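Local coordinates for protein 3-oxo-tetronate kinase (PDB 5DMH) that catalyses the ATP-dependent phosphorylation of 3-oxo-tetronate to 3-oxo-tetronate 4-phosphate, as a member of the four-carbon acid sugar kinase family, at residues 387-392 with 441-446; 305-310 with 343-348; 406-411 with 431-436. One frame throughout, in Å; residues are numbered along the deposited sequence. Where two conformers were deposited one is given.

How the contacts relate
All three contacts lie in the nucleotide-binding C-terminal domain, and each includes a segment that ends at ADP. Along the chain contact 2 closes first; contact 1 then opens, with contact 3 nested inside its loop. The centres of contacts 1 and 2 are about 11 Å apart and the two touch, through a salt bridge from Arg305 to one conformer of Asp442 and the packing of Phe444 on Trp306 and Leu343. The centres of contacts 1 and 3 are also about 11 Å apart, and strands 387-391 and 430-434 are neighbours; those of contacts 2 and 3 are about 21 Å apart. Strands 343-345, 387-391 and 430-434 thus deliver loops to the adenine and the diphosphate of one nucleotide.

Contact 1 (387-392 with 441-446); sequences RFVVAG and PDFFDE. With ADP (adenosine-5'-diphosphate), chain C.
Val389 meets two aromatic rings at the start of helix 443-451, and Ala391 meets one of them, in a wholly apolar contact between a strand and the helix beside it. The closest approach is made by Val389 CG1, 3.9 Å from Phe443 CE2. This methyl lies anti to the backbone N (chi1 178°), which brings it within reach of both rings, with Phe444 CD1 4.3 Å away. It approaches both rings obliquely. Two residues further along the strand, Ala391 CB sits near the plane of the Phe444 ring, at its edge, 4.2 Å from CE1. The rings are themselves in contact, Phe444 CD1 lying in the plane of Phe443 at its edge, so the valine methyl packs against two rings that also touch each other.

Away from this buried patch the helix start becomes polar. Pro441 and Glu446 are exposed, while Asp442, at the N-cap position, makes no capping bond with its side chain. Asp445 points away from the strand and pairs with Arg311 and Arg449. At the other end of the contact, Gly392 leaves the strand beside the nucleotide, its CA 3.3 Å from O1B of ADP.

Val390 points from the opposite face of the strand onto helix 393-403. Strand 387-391 itself runs between strands 288-292 and 430-434. Helix 297-308 adjoins the aromatic pair as well: its Gln302 touches both Phe443 and Phe444.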
loop_
_atom_site.group_PDB
_atom_site.type_symbol
_atom_site.label_atom_id
_atom_site.label_comp_id
_atom_site.label_asym_id
_atom_site.label_seq_id
_atom_site.Cartn_x
_atom_site.Cartn_y
_atom_site.Cartn_z
ATOM N N ARG A 387 4.195 -10.424 17.456
ATOM C CA ARG A 387 3.542 -10.622 16.140
ATOM C C ARG A 387 2.320 -9.722 16.026
ATOM O O ARG A 387 1.439 -9.752 16.879
ATOM C CB ARG A 387 3.117 -12.089 15.926
ATOM C CG ARG A 387 4.263 -13.116 15.963
ATOM C CD ARG A 387 3.745 -14.553 15.856
ATOM N NE ARG A 387 3.030 -14.934 17.064
ATOM C CZ ARG A 387 1.922 -15.668 17.130
ATOM N NH1 ARG A 387 1.387 -15.922 18.319
ATOM N NH2 ARG A 387 1.344 -16.153 16.047
ATOM N N PHE A 388 2.288 -8.928 14.961
ATOM C CA PHE A 388 1.212 -7.977 14.716
ATOM C C PHE A 388 0.647 -8.144 13.330
ATOM O O PHE A 388 1.366 -7.954 12.329
ATOM C CB PHE A 388 1.756 -6.552 14.852
ATOM C CG PHE A 388 2.344 -6.240 16.191
ATOM C CD1 PHE A 388 3.615 -6.681 16.530
ATOM C CD2 PHE A 388 1.645 -5.460 17.107
ATOM C CE1 PHE A 388 4.162 -6.367 17.765
ATOM C CE2 PHE A 388 2.195 -5.155 18.329
ATOM C CZ PHE A 388 3.436 -5.607 18.664
ATOM N N VAL A 389 -0.646 -8.467 13.258
ATOM C CA VAL A 389 -1.408 -8.475 12.005
ATOM C C VAL A 389 -2.332 -7.264 12.012
ATOM O O VAL A 389 -3.137 -7.109 12.910
ATOM C CB VAL A 389 -2.266 -9.756 11.880
ATOM C CG1 VAL A 389 -3.086 -9.729 10.601
ATOM C CG2 VAL A 389 -1.381 -10.992 11.946
ATOM N N VAL A 390 -2.162 -6.391 11.025
ATOM C CA VAL A 390 -2.880 -5.141 10.937
ATOM C C VAL A 390 -3.669 -5.090 9.633
ATOM O O VAL A 390 -3.106 -5.260 8.561
ATOM C CB VAL A 390 -1.935 -3.931 11.007
ATOM C CG1 VAL A 390 -2.747 -2.643 11.122
ATOM C CG2 VAL A 390 -0.927 -4.046 12.161
ATOM N N ALA A 391 -4.961 -4.837 9.737
ATOM C CA ALA A 391 -5.835 -4.744 8.581
ATOM C C ALA A 391 -6.137 -3.292 8.299
ATOM O O ALA A 391 -6.718 -2.609 9.151
ATOM C CB ALA A 391 -7.126 -5.521 8.832
ATOM N N GLY A 392 -5.709 -2.804 7.127
ATOM C CA GLY A 392 -5.969 -1.438 6.735
ATOM C C GLY A 392 -4.687 -0.645 6.475
ATOM O O GLY A 392 -3.713 -0.727 7.224
ATOM N N PRO A 441 -10.943 -15.046 3.473
ATOM C CA PRO A 441 -11.678 -15.038 4.745
ATOM C C PRO A 441 -10.885 -15.468 5.961
ATOM O O PRO A 441 -11.164 -14.991 7.066
ATOM C CB PRO A 441 -12.805 -16.051 4.503
ATOM C CG PRO A 441 -12.975 -16.074 3.032
ATOM C CD PRO A 441 -11.656 -15.799 2.425
ATOM N N ASP A 442 -9.911 -16.344 5.740
ATOM C CA ASP A 442 -9.135 -16.926 6.820
ATOM C C ASP A 442 -7.804 -16.219 7.079
ATOM O O ASP A 442 -6.946 -16.744 7.789
ATOM C CB ASP A 442 -8.900 -18.400 6.523
ATOM C CG ASP A 442 -10.193 -19.214 6.580
ATOM O OD1 ASP A 442 -11.020 -18.957 7.479
ATOM O OD2 ASP A 442 -10.396 -20.082 5.717
ATOM N N PHE A 443 -7.643 -15.022 6.521
ATOM C CA PHE A 443 -6.360 -14.360 6.512
ATOM C C PHE A 443 -5.750 -14.118 7.912
ATOM O O PHE A 443 -4.562 -14.274 8.081
ATOM C CB PHE A 443 -6.443 -13.041 5.777
ATOM C CG PHE A 443 -5.165 -12.276 5.805
ATOM C CD1 PHE A 443 -4.185 -12.516 4.869
ATOM C CD2 PHE A 443 -4.931 -11.321 6.807
ATOM C CE1 PHE A 443 -2.990 -11.789 4.913
ATOM C CE2 PHE A 443 -3.751 -10.635 6.867
ATOM C CZ PHE A 443 -2.778 -10.853 5.927
ATOM N N PHE A 444 -6.558 -13.752 8.902
ATOM C CA PHE A 444 -5.999 -13.379 10.191
ATOM C C PHE A 444 -5.214 -14.565 10.776
ATOM O O PHE A 444 -4.085 -14.405 11.263
ATOM C CB PHE A 444 -7.096 -12.945 11.172
ATOM C CG PHE A 444 -7.775 -11.645 10.842
ATOM C CD1 PHE A 444 -7.219 -10.698 9.972
ATOM C CD2 PHE A 444 -8.976 -11.345 11.444
ATOM C CE1 PHE A 444 -7.867 -9.524 9.736
ATOM C CE2 PHE A 444 -9.615 -10.174 11.201
ATOM C CZ PHE A 444 -9.060 -9.245 10.342
ATOM N N ASP A 445 -5.810 -15.757 10.735
ATOM C CA ASP A 445 -5.144 -16.973 11.214
ATOM C C ASP A 445 -3.971 -17.370 10.347
ATOM O O ASP A 445 -2.910 -17.728 10.854
ATOM C CB ASP A 445 -6.132 -18.155 11.334
ATOM C CG ASP A 445 -5.469 -19.402 11.880
ATOM O OD1 ASP A 445 -5.038 -19.384 13.047
ATOM O OD2 ASP A 445 -5.354 -20.400 11.156
ATOM N N GLU A 446 -4.168 -17.327 9.032
ATOM C CA GLU A 446 -3.082 -17.604 8.104
ATOM C C GLU A 446 -1.861 -16.727 8.385
ATOM O O GLU A 446 -0.727 -17.223 8.443
ATOM C CB GLU A 446 -3.549 -17.414 6.663
ATOM C CG GLU A 446 -4.518 -18.488 6.204
ATOM C CD GLU A 446 -5.150 -18.166 4.861
ATOM O OE1 GLU A 446 -5.697 -17.055 4.689
ATOM O OE2 GLU A 446 -5.079 -19.017 3.968
HETATM P PB ADP C . -8.301 0.278 3.882
HETATM O O1B ADP C . -6.981 -0.467 3.718
HETATM O O2B ADP C . -9.481 -0.679 3.879
HETATM O O3B ADP C . -8.455 1.460 2.936
HETATM P PA ADP C . -7.604 2.067 6.092
HETATM O O1A ADP C . -7.157 1.667 7.442
HETATM O O2A ADP C . -6.674 2.680 5.102
HETATM O O3A ADP C . -8.350 0.779 5.431
HETATM O "O5'" ADP C . -8.796 3.139 6.178
HETATM C "C5'" ADP C . -9.970 2.897 6.939
HETATM C "C4'" ADP C . -10.372 4.189 7.644
HETATM O "O4'" ADP C . -11.706 4.077 8.113
HETATM C "C3'" ADP C . -9.497 4.466 8.859
HETATM O "O3'" ADP C . -9.271 5.879 9.025
HETATM C "C2'" ADP C . -10.333 3.926 9.976
HETATM O "O2'" ADP C . -9.941 4.416 11.241
HETATM C "C1'" ADP C . -11.710 4.334 9.512
HETATM N N9 ADP C . -12.726 3.540 10.194
HETATM C C8 ADP C . -12.683 2.212 10.462
HETATM N N7 ADP C . -13.777 1.825 11.136
HETATM C C5 ADP C . -14.532 2.936 11.303
HETATM C C6 ADP C . -15.806 3.229 11.957
HETATM N N6 ADP C . -16.473 2.202 12.523
HETATM N N1 ADP C . -16.268 4.494 11.910
HETATM C C2 ADP C . -15.585 5.491 11.310
HETATM N N3 ADP C . -14.390 5.316 10.701
HETATM C C4 ADP C . -13.833 4.068 10.689
#

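Contact 2 (305-310 with 343-348). With ADP (adenosine-5'-diphosphate), chain C.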
loop_
_atom_site.group_PDB
_atom_site.type_symbol
_atom_site.label_atom_id
_atom_site.label_comp_id
_atom_site.label_asym_id
_atom_site.label_seq_id
_atom_site.Cartn_x
_atom_site.Cartn_y
_atom_site.Cartn_z
ATOM N N ARG A 305 -15.239 -14.314 10.314
ATOM C CA ARG A 305 -14.666 -15.654 10.377
ATOM C C ARG A 305 -14.024 -15.881 11.753
ATOM O O ARG A 305 -14.231 -16.909 12.385
ATOM C CB ARG A 305 -13.636 -15.810 9.270
ATOM C CG ARG A 305 -12.936 -17.137 9.238
ATOM C CD ARG A 305 -13.907 -18.297 9.190
ATOM N NE ARG A 305 -13.204 -19.544 8.921
ATOM C CZ ARG A 305 -13.654 -20.758 9.230
ATOM N NH1 ARG A 305 -14.829 -20.926 9.831
ATOM N NH2 ARG A 305 -12.913 -21.814 8.937
ATOM N N TRP A 306 -13.243 -14.907 12.201
ATOM C CA TRP A 306 -12.615 -14.959 13.524
ATOM C C TRP A 306 -13.656 -15.226 14.602
ATOM O O TRP A 306 -13.468 -16.110 15.435
ATOM C CB TRP A 306 -11.870 -13.637 13.768
ATOM C CG TRP A 306 -11.074 -13.559 15.037
ATOM C CD1 TRP A 306 -11.528 -13.169 16.258
ATOM C CD2 TRP A 306 -9.665 -13.841 15.202
ATOM N NE1 TRP A 306 -10.504 -13.196 17.173
ATOM C CE2 TRP A 306 -9.347 -13.586 16.549
ATOM C CE3 TRP A 306 -8.646 -14.268 14.338
ATOM C CZ2 TRP A 306 -8.065 -13.780 17.062
ATOM C CZ3 TRP A 306 -7.378 -14.466 14.850
ATOM C CH2 TRP A 306 -7.093 -14.197 16.195
ATOM N N LEU A 307 -14.766 -14.496 14.546
ATOM C CA LEU A 307 -15.828 -14.620 15.527
ATOM C C LEU A 307 -16.533 -15.958 15.381
ATOM O O LEU A 307 -16.910 -16.579 16.384
ATOM C CB LEU A 307 -16.837 -13.475 15.384
ATOM C CG LEU A 307 -16.311 -12.072 15.700
ATOM C CD1 LEU A 307 -17.407 -11.051 15.453
ATOM C CD2 LEU A 307 -15.787 -11.971 17.125
ATOM N N GLU A 308 -16.680 -16.420 14.143
ATOM C CA GLU A 308 -17.355 -17.704 13.860
ATOM C C GLU A 308 -16.623 -18.829 14.547
ATOM O O GLU A 308 -17.233 -19.781 15.043
ATOM C CB GLU A 308 -17.361 -18.001 12.362
ATOM C CG GLU A 308 -18.475 -17.362 11.594
ATOM C CD GLU A 308 -18.524 -17.832 10.149
ATOM O OE1 GLU A 308 -17.692 -18.687 9.753
ATOM O OE2 GLU A 308 -19.398 -17.338 9.409
ATOM N N GLN A 309 -15.299 -18.719 14.570
ATOM C CA GLN A 309 -14.447 -19.755 15.152
ATOM C C GLN A 309 -14.251 -19.570 16.652
ATOM O O GLN A 309 -13.439 -20.253 17.294
ATOM C CB GLN A 309 -13.107 -19.759 14.408
ATOM C CG GLN A 309 -13.277 -20.075 12.944
ATOM C CD GLN A 309 -11.968 -20.302 12.220
ATOM O OE1 GLN A 309 -11.121 -19.416 12.149
ATOM N NE2 GLN A 309 -11.801 -21.497 11.668
ATOM N N GLY A 310 -15.007 -18.646 17.222
ATOM C CA GLY A 310 -15.028 -18.471 18.653
ATOM C C GLY A 310 -13.798 -17.833 19.259
ATOM O O GLY A 310 -13.566 -17.956 20.463
ATOM N N LEU A 343 -8.391 -10.238 18.673
ATOM C CA LEU A 343 -8.727 -9.291 17.624
ATOM C C LEU A 343 -9.334 -8.049 18.260
ATOM O O LEU A 343 -10.309 -8.158 19.027
ATOM C CB LEU A 343 -9.761 -9.926 16.690
ATOM C CG LEU A 343 -10.392 -8.975 15.663
ATOM C CD1 LEU A 343 -9.398 -8.433 14.651
ATOM C CD2 LEU A 343 -11.540 -9.663 14.969
ATOM N N ILE A 344 -8.723 -6.893 18.007
ATOM C CA ILE A 344 -9.311 -5.607 18.353
ATOM C C ILE A 344 -9.722 -4.954 17.050
ATOM O O ILE A 344 -8.881 -4.783 16.157
ATOM C CB ILE A 344 -8.313 -4.730 19.115
ATOM C CG1 ILE A 344 -7.693 -5.510 20.273
ATOM C CG2 ILE A 344 -8.958 -3.425 19.584
ATOM C CD1 ILE A 344 -8.649 -5.881 21.420
ATOM N N TYR A 345 -10.993 -4.563 16.928
ATOM C CA TYR A 345 -11.514 -4.153 15.625
ATOM C C TYR A 345 -12.532 -3.048 15.701
ATOM O O TYR A 345 -13.344 -3.007 16.606
ATOM C CB TYR A 345 -12.123 -5.348 14.856
ATOM C CG TYR A 345 -13.448 -5.895 15.385
ATOM C CD1 TYR A 345 -13.470 -6.756 16.464
ATOM C CD2 TYR A 345 -14.658 -5.537 14.810
ATOM C CE1 TYR A 345 -14.658 -7.280 16.952
ATOM C CE2 TYR A 345 -15.857 -6.034 15.296
ATOM C CZ TYR A 345 -15.848 -6.899 16.373
ATOM O OH TYR A 345 -17.023 -7.415 16.849
ATOM N N ALA A 346 -12.461 -2.142 14.737
ATOM C CA ALA A 346 -13.476 -1.121 14.554
ATOM C C ALA A 346 -14.320 -1.448 13.331
ATOM O O ALA A 346 -15.349 -0.818 13.086
ATOM C CB ALA A 346 -12.825 0.224 14.393
ATOM N N THR A 347 -13.839 -2.411 12.547
ATOM C CA THR A 347 -14.513 -2.905 11.341
ATOM C C THR A 347 -16.023 -2.979 11.471
ATOM O O THR A 347 -16.544 -3.637 12.372
ATOM C CB THR A 347 -13.933 -4.276 10.974
ATOM O OG1 THR A 347 -12.501 -4.198 11.018
ATOM C CG2 THR A 347 -14.387 -4.735 9.583
ATOM N N SER A 348 -16.722 -2.290 10.567
ATOM C CA SER A 348 -18.176 -2.097 10.634
ATOM C C SER A 348 -18.793 -2.038 9.223
ATOM O O SER A 348 -18.081 -1.836 8.248
ATOM C CB SER A 348 -18.518 -0.769 11.320
ATOM O OG SER A 348 -18.019 -0.701 12.649
HETATM P PB ADP C . -8.301 0.278 3.882
HETATM O O1B ADP C . -6.981 -0.467 3.718
HETATM O O2B ADP C . -9.481 -0.679 3.879
HETATM O O3B ADP C . -8.455 1.460 2.936
HETATM P PA ADP C . -7.604 2.067 6.092
HETATM O O1A ADP C . -7.157 1.667 7.442
HETATM O O2A ADP C . -6.674 2.680 5.102
HETATM O O3A ADP C . -8.350 0.779 5.431
HETATM O "O5'" ADP C . -8.796 3.139 6.178
HETATM C "C5'" ADP C . -9.970 2.897 6.939
HETATM C "C4'" ADP C . -10.372 4.189 7.644
HETATM O "O4'" ADP C . -11.706 4.077 8.113
HETATM C "C3'" ADP C . -9.497 4.466 8.859
HETATM O "O3'" ADP C . -9.271 5.879 9.025
HETATM C "C2'" ADP C . -10.333 3.926 9.976
HETATM O "O2'" ADP C . -9.941 4.416 11.241
HETATM C "C1'" ADP C . -11.710 4.334 9.512
HETATM N N9 ADP C . -12.726 3.540 10.194
HETATM C C8 ADP C . -12.683 2.212 10.462
HETATM N N7 ADP C . -13.777 1.825 11.136
HETATM C C5 ADP C . -14.532 2.936 11.303
HETATM C C6 ADP C . -15.806 3.229 11.957
HETATM N N6 ADP C . -16.473 2.202 12.523
HETATM N N1 ADP C . -16.268 4.494 11.910
HETATM C C2 ADP C . -15.585 5.491 11.310
HETATM N N3 ADP C . -14.390 5.316 10.701
HETATM C C4 ADP C . -13.833 4.068 10.689
#
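Trp306 and Leu343 both carry CG anti to the backbone N (chi1 -175° and 170°), and these torsions slide their side chains past each other where the last turn of helix 297-308 packs on strand 343-345, a helix-on-sheet contact of the nucleotide-binding domain. Leu343 CB lies over one face of the indole, offset toward the rim, in a CH-pi contact 3.7 Å from the centroid of the five-membered ring of Trp306; its nearest ring atom is Trp306 NE1, at 3.4 Å. Leu343 CD2 also touches the ring, 3.7 Å from Trp306 CD1. The indole N-H is engaged separately, NE1 donating to the carbonyl O of Pro312.

Further out, the partner of Leu307 is Tyr345: the two come from opposite directions, and Leu307 CD1 stops 3.9 Å from Tyr345 OH. The helix then ends in a Schellman motif, with Gly310 at C-prime in positive phi, Arg311 N bonded to Trp306 O, and Gly310 N to Leu307 O at 2.9 Å.

Beyond the strand the chain reaches the adenine. Ser348 OG donates to Ala346 O at 2.7 Å, tilted from the carbonyl plane, and the same Ala346 O accepts a hydrogen bond from N6 of ADP, 3.3 Å long with an N-H...O angle of 162°.

Contact 3 (406-411 with 431-436); sequences RALRIG and LALKSG. With ADP (adenosine-5'-diphosphate), chain C.
Leu408 projects from strand 407-415 onto Leu431 and Leu433 of strand 430-434, the outer strands of an antiparallel beta meander whose middle strand is 418-423. No backbone bond joins them directly; the contact is made by leucine methyls alone, reaching across the intervening strand.

The three leucines share one conformation, with CG anti to the carbonyl carbon and beside the backbone N, and the second torsion extended (Leu408 chi1 -68°, chi2 174°). What differs is the angle at which they meet. Leu408 and Leu431 cross at about a right angle, and the methyl CD1 of Leu431 touches both branches of Leu408: it is 3.6 Å from CD2 and 4.1 Å from CD1 of that residue. Leu433 instead reaches toward Leu408 tip to tip, its CD1 ending 4.2 Å from Leu408 CD1. The CD1 branch of Leu408 therefore serves both partners, while CD2 makes the closer contact, with Leu431. Thr421 and Thr423 of strand 418-423 lie against Leu408, and Leu433 also rests on Thr42 and Thr45 of helix 41-53, consistent with a position where the sugar-binding and nucleotide-binding parts meet.

Past Leu433 the strand becomes polar and turns to the nucleotide. The buried Lys434 side chain runs forward alongside the backbone that leads to Gly436, and NZ bonds to Gly436 O at 2.9 Å from above the carbonyl plane. NZ also bonds to Phe438 O, Gln302 OE1 and Thr299 OG1; these four oxygens satisfy the buried amine and limit its freedom. At the end of the segment, Gly436 N donates to O1B of the ADP beta-phosphate at 2.8 Å, with a bent N-H...O angle of 137°.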
loop_
_atom_site.group_PDB
_atom_site.type_symbol
_atom_site.label_atom_id
_atom_site.label_comp_id
_atom_site.label_asym_id
_atom_site.label_seq_id
_atom_site.Cartn_x
_atom_site.Cartn_y
_atom_site.Cartn_z
ATOM N N ARG A 406 11.622 1.250 12.191
ATOM C CA ARG A 406 12.403 2.055 11.255
ATOM C C ARG A 406 12.499 1.453 9.848
ATOM O O ARG A 406 12.649 2.184 8.863
ATOM C CB ARG A 406 13.808 2.316 11.823
ATOM C CG ARG A 406 13.795 3.245 13.039
ATOM C CD ARG A 406 15.129 3.249 13.785
ATOM N NE ARG A 406 15.014 3.939 15.072
ATOM C CZ ARG A 406 16.013 4.111 15.934
ATOM N NH1 ARG A 406 17.230 3.649 15.663
ATOM N NH2 ARG A 406 15.794 4.749 17.076
ATOM N N ALA A 407 12.419 0.130 9.755
ATOM C CA ALA A 407 12.588 -0.545 8.468
ATOM C C ALA A 407 12.103 -1.976 8.603
ATOM O O ALA A 407 12.001 -2.490 9.712
ATOM C CB ALA A 407 14.042 -0.500 8.029
ATOM N N LEU A 408 11.781 -2.594 7.473
ATOM C CA LEU A 408 11.249 -3.948 7.429
ATOM C C LEU A 408 12.014 -4.756 6.381
ATOM O O LEU A 408 12.384 -4.239 5.306
ATOM C CB LEU A 408 9.765 -3.944 7.070
ATOM C CG LEU A 408 8.812 -3.347 8.102
ATOM C CD1 LEU A 408 7.401 -3.262 7.574
ATOM C CD2 LEU A 408 8.882 -4.159 9.373
ATOM N N ARG A 409 12.233 -6.027 6.721
ATOM C CA ARG A 409 12.716 -7.036 5.791
ATOM C C ARG A 409 11.507 -7.822 5.275
ATOM O O ARG A 409 10.626 -8.173 6.039
ATOM C CB ARG A 409 13.685 -7.996 6.495
ATOM C CG ARG A 409 14.195 -9.065 5.555
ATOM C CD ARG A 409 15.622 -9.449 5.861
ATOM N NE ARG A 409 15.705 -10.354 6.996
ATOM C CZ ARG A 409 15.951 -11.664 6.912
ATOM N NH1 ARG A 409 16.133 -12.254 5.737
ATOM N NH2 ARG A 409 16.017 -12.393 8.019
ATOM N N ILE A 410 11.483 -8.103 3.980
ATOM C CA ILE A 410 10.336 -8.742 3.346
ATOM C C ILE A 410 10.489 -10.258 3.301
ATOM O O ILE A 410 11.471 -10.778 2.781
ATOM C CB ILE A 410 10.161 -8.181 1.910
ATOM C CG1 ILE A 410 10.252 -6.642 1.929
ATOM C CG2 ILE A 410 8.857 -8.633 1.295
ATOM C CD1 ILE A 410 9.226 -5.940 2.846
ATOM N N GLY A 411 9.531 -10.968 3.874
ATOM C CA GLY A 411 9.549 -12.416 3.857
ATOM C C GLY A 411 8.606 -12.932 2.784
ATOM O O GLY A 411 8.412 -12.277 1.750
ATOM N N LEU A 431 5.506 -8.568 11.356
ATOM C CA LEU A 431 4.339 -7.802 10.969
ATOM C C LEU A 431 3.728 -8.298 9.674
ATOM O O LEU A 431 4.449 -8.639 8.733
ATOM C CB LEU A 431 4.740 -6.353 10.702
ATOM C CG LEU A 431 5.420 -5.563 11.824
ATOM C CD1 LEU A 431 5.799 -4.211 11.274
ATOM C CD2 LEU A 431 4.478 -5.386 12.936
ATOM N N ALA A 432 2.404 -8.269 9.604
ATOM C CA ALA A 432 1.699 -8.485 8.345
ATOM C C ALA A 432 0.774 -7.297 8.208
ATOM O O ALA A 432 -0.101 -7.079 9.050
ATOM C CB ALA A 432 0.907 -9.806 8.360
ATOM N N LEU A 433 1.030 -6.483 7.195
ATOM C CA LEU A 433 0.314 -5.248 6.976
ATOM C C LEU A 433 -0.596 -5.461 5.771
ATOM O O LEU A 433 -0.155 -5.395 4.620
ATOM C CB LEU A 433 1.297 -4.104 6.706
ATOM C CG LEU A 433 2.343 -3.911 7.809
ATOM C CD1 LEU A 433 3.244 -2.710 7.543
ATOM C CD2 LEU A 433 1.701 -3.816 9.200
ATOM N N LYS A 434 -1.860 -5.711 6.062
ATOM C CA LYS A 434 -2.843 -6.137 5.062
ATOM C C LYS A 434 -3.673 -4.980 4.521
ATOM O O LYS A 434 -4.514 -4.415 5.201
ATOM C CB LYS A 434 -3.778 -7.174 5.688
ATOM C CG LYS A 434 -4.794 -7.811 4.741
ATOM C CD LYS A 434 -6.023 -8.250 5.533
ATOM C CE LYS A 434 -7.034 -7.123 5.606
ATOM N NZ LYS A 434 -8.150 -7.321 4.677
ATOM N N SER A 435 -3.435 -4.606 3.270
ATOM C CA SER A 435 -4.351 -3.690 2.610
ATOM C C SER A 435 -5.787 -4.154 2.797
ATOM O O SER A 435 -6.089 -5.350 2.736
ATOM C CB SER A 435 -4.016 -3.593 1.128
ATOM O OG SER A 435 -4.659 -2.464 0.563
ATOM N N GLY A 436 -6.683 -3.207 3.031
ATOM C CA GLY A 436 -8.032 -3.534 3.417
ATOM C C GLY A 436 -8.751 -4.530 2.525
ATOM O O GLY A 436 -9.464 -5.416 3.013
HETATM P PB ADP C . -8.301 0.278 3.882
HETATM O O1B ADP C . -6.981 -0.467 3.718
HETATM O O2B ADP C . -9.481 -0.679 3.879
HETATM O O3B ADP C . -8.455 1.460 2.936
HETATM P PA ADP C . -7.604 2.067 6.092
HETATM O O1A ADP C . -7.157 1.667 7.442
HETATM O O2A ADP C . -6.674 2.680 5.102
HETATM O O3A ADP C . -8.350 0.779 5.431
HETATM O "O5'" ADP C . -8.796 3.139 6.178
HETATM C "C5'" ADP C . -9.970 2.897 6.939
HETATM C "C4'" ADP C . -10.372 4.189 7.644
HETATM O "O4'" ADP C . -11.706 4.077 8.113
HETATM C "C3'" ADP C . -9.497 4.466 8.859
HETATM O "O3'" ADP C . -9.271 5.879 9.025
HETATM C "C2'" ADP C . -10.333 3.926 9.976
HETATM O "O2'" ADP C . -9.941 4.416 11.241
HETATM C "C1'" ADP C . -11.710 4.334 9.512
HETATM N N9 ADP C . -12.726 3.540 10.194
HETATM C C8 ADP C . -12.683 2.212 10.462
HETATM N N7 ADP C . -13.777 1.825 11.136
HETATM C C5 ADP C . -14.532 2.936 11.303
HETATM C C6 ADP C . -15.806 3.229 11.957
HETATM N N6 ADP C . -16.473 2.202 12.523
HETATM N N1 ADP C . -16.268 4.494 11.910
HETATM C C2 ADP C . -15.585 5.491 11.310
HETATM N N3 ADP C . -14.390 5.316 10.701
HETATM C C4 ADP C . -13.833 4.068 10.689
#